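Local coordinates for elicitor protein Hrip2 (Magnaporthe oryzae, PDB 5FID) that is a protein elicitor of the rice blast fungus, probably secreted and able to trigger defence responses in plants, at residues A[123-126]-A[127-131]. The protein carries 1 engineered substitution. Numbering follows the deposited sequence.
Sequences YGCP and LPINV
Ile-129 reaches back across a bend in the chain and sets one methyl, CG2, against Cys-125 and Pro-126. CG2 lies 3.6 Å from SG of Cys-125 and 4.0 Å from CB of Cys-125, an apolar contact with the half-cystine. The same methyl comes 3.3 Å from the carbonyl O of Pro-126, a close van der Waals approach. Two torsions direct these groups. Cys-125 carries SG opposite its backbone N (chi1 -175°), while chi1 of 60° at Ile-129 puts CG1 between the backbone N and the carbonyl carbon, leaving CG2 as the branch that meets Cys-125 and Pro-126. No hydrogen bond joins 123-126 to 127-131: Cys-125 O and Leu-127 N are 3.5 Å apart with an unsuitable angle. A cis peptide between Leu-127 and Pro-128 contributes to the bend; Leu-127 CA and Pro-128 CA are 2.9 Å apart, as it requires.

Farther out, the SG touched by Ile-129 is disulfide-bonded to Cys-101, which fixes that side of the contact. A backbone hydrogen bond of Cys-125 with Gly-76 ties the strand to strand 75-81, one of Leu-127 with Asp-74 carries the pairing just past both strand limits, and Ile-129 N is bound by OE1 of Gln-4. Both Cys-125 and Ile-129 also pack on Tyr-78.

The geometry is that of a connecting loop bent at a cis-proline, linking two sheets: strand 123-126, outermost within this chain in the six-stranded antiparallel sheet and hydrogen-bonded through the Gly-124 backbone to the second subunit, leads to strand 131-135 inside the five-stranded mixed sheet of this Bys1-family β-fold.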
ATOM      1  N   TYR A 123      -1.369   1.741  -2.114  1.00 13.04           N
ATOM      2  CA  TYR A 123      -2.163   1.015  -1.128  1.00 14.28           C
ATOM      3  C   TYR A 123      -2.394  -0.435  -1.517  1.00 14.97           C
ATOM      4  O   TYR A 123      -2.455  -0.759  -2.708  1.00 13.15           O
ATOM      5  CB  TYR A 123      -3.510   1.702  -0.887  1.00 13.89           C
ATOM      6  CG  TYR A 123      -3.390   3.137  -0.439  1.00 15.76           C
ATOM      7  CD1 TYR A 123      -2.772   3.464   0.757  1.00 18.34           C
ATOM      8  CD2 TYR A 123      -3.908   4.161  -1.203  1.00 16.00           C
ATOM      9  CE1 TYR A 123      -2.665   4.784   1.172  1.00 18.89           C
ATOM     10  CE2 TYR A 123      -3.804   5.480  -0.797  1.00 17.82           C
ATOM     11  CZ  TYR A 123      -3.179   5.782   0.387  1.00 19.00           C
ATOM     12  OH  TYR A 123      -3.084   7.093   0.787  1.00 21.41           O
ATOM     13  N   GLY A 124      -2.519  -1.292  -0.502  1.00 13.64           N
ATOM     14  CA  GLY A 124      -2.847  -2.697  -0.687  1.00 12.55           C
ATOM     15  C   GLY A 124      -4.224  -3.060  -0.137  1.00 13.00           C
ATOM     16  O   GLY A 124      -4.735  -2.415   0.786  1.00 12.44           O
ATOM     17  N   CYS A 125      -4.821  -4.109  -0.699  1.00 10.62           N
ATOM     18  CA  CYS A 125      -6.157  -4.537  -0.321  1.00 12.33           C
ATOM     19  C   CYS A 125      -6.285  -6.029  -0.631  1.00 13.36           C
ATOM     20  O   CYS A 125      -5.784  -6.486  -1.656  1.00 12.86           O
ATOM     21  CB  CYS A 125      -7.177  -3.740  -1.146  1.00 12.12           C
ATOM     22  SG  CYS A 125      -8.910  -3.990  -0.750  1.00 11.26           S
ATOM     23  N   PRO A 126      -6.956  -6.795   0.252  1.00 11.90           N
ATOM     24  CA  PRO A 126      -7.178  -8.228   0.019  1.00 11.78           C
ATOM     25  C   PRO A 126      -7.866  -8.522  -1.308  1.00 12.03           C
ATOM     26  O   PRO A 126      -8.839  -7.852  -1.673  1.00 12.09           O
ATOM     27  CB  PRO A 126      -8.122  -8.614   1.151  1.00 11.59           C
ATOM     28  CG  PRO A 126      -7.748  -7.689   2.267  1.00 11.04           C
ATOM     29  CD  PRO A 126      -7.410  -6.376   1.590  1.00 11.22           C
ATOM     30  N   LEU A 127      -7.371  -9.532  -2.015  1.00 10.58           N
ATOM     31  CA  LEU A 127      -7.941  -9.930  -3.299  1.00 11.32           C
ATOM     32  C   LEU A 127      -9.252 -10.677  -3.071  1.00 13.48           C
ATOM     33  O   LEU A 127      -9.445 -11.276  -2.005  1.00 11.64           O
ATOM     34  CB  LEU A 127      -6.955 -10.838  -4.043  1.00 12.83           C
ATOM     35  CG  LEU A 127      -5.610 -10.221  -4.418  1.00 11.67           C
ATOM     36  CD1 LEU A 127      -4.689 -11.262  -5.036  1.00 12.44           C
ATOM     37  CD2 LEU A 127      -5.840  -9.059  -5.384  1.00 11.73           C
ATOM     38  N   PRO A 128     -10.164 -10.653  -4.063  1.00 14.39           N
ATOM     39  CA  PRO A 128     -10.065  -9.925  -5.332  1.00 15.49           C
ATOM     40  C   PRO A 128     -10.582  -8.494  -5.219  1.00 15.99           C
ATOM     41  O   PRO A 128     -11.435  -8.195  -4.376  1.00 15.87           O
ATOM     42  CB  PRO A 128     -10.983 -10.722  -6.260  1.00 16.90           C
ATOM     43  CG  PRO A 128     -12.035 -11.262  -5.358  1.00 17.17           C
ATOM     44  CD  PRO A 128     -11.338 -11.543  -4.032  1.00 13.77           C
ATOM     45  N   ILE A 129     -10.038  -7.613  -6.055  1.00 14.93           N
ATOM     46  CA  ILE A 129     -10.474  -6.230  -6.118  1.00 14.13           C
ATOM     47  C   ILE A 129     -10.624  -5.846  -7.577  1.00 15.00           C
ATOM     48  O   ILE A 129     -10.026  -6.480  -8.449  1.00 13.44           O
ATOM     49  CB  ILE A 129      -9.447  -5.281  -5.478  1.00 15.87           C
ATOM     50  CG1 ILE A 129      -8.101  -5.375  -6.198  1.00 13.92           C
ATOM     51  CG2 ILE A 129      -9.266  -5.602  -4.003  1.00 14.46           C
ATOM     52  CD1 ILE A 129      -7.056  -4.358  -5.704  1.00 13.98           C
ATOM     53  N   ASN A 130     -11.440  -4.831  -7.840  1.00 18.00           N
ATOM     54  CA  ASN A 130     -11.388  -4.119  -9.112  1.00 18.15           C
ATOM     55  C   ASN A 130     -10.729  -2.795  -8.777  1.00 18.87           C
ATOM     56  O   ASN A 130     -11.070  -2.187  -7.770  1.00 21.33           O
ATOM     57  CB  ASN A 130     -12.793  -3.859  -9.680  1.00 19.53           C
ATOM     58  CG  ASN A 130     -13.428  -5.093 -10.306  1.00 21.25           C
ATOM     59  OD1 ASN A 130     -12.744  -6.029 -10.724  1.00 20.14           O
ATOM     60  ND2 ASN A 130     -14.753  -5.079 -10.407  1.00 27.58           N
ATOM     61  N   VAL A 131      -9.763  -2.361  -9.577  1.00 14.83           N
ATOM     62  CA  VAL A 131      -9.138  -1.057  -9.348  1.00 15.20           C
ATOM     63  C   VAL A 131      -9.857  -0.056 -10.236  1.00 14.12           C
ATOM     64  O   VAL A 131      -9.751  -0.112 -11.458  1.00 15.94           O
ATOM     65  CB  VAL A 131      -7.628  -1.080  -9.650  1.00 14.10           C
ATOM     66  CG1 VAL A 131      -7.029   0.311  -9.511  1.00 15.16           C
ATOM     67  CG2 VAL A 131      -6.929  -2.020  -8.685  1.00 15.19           C
TER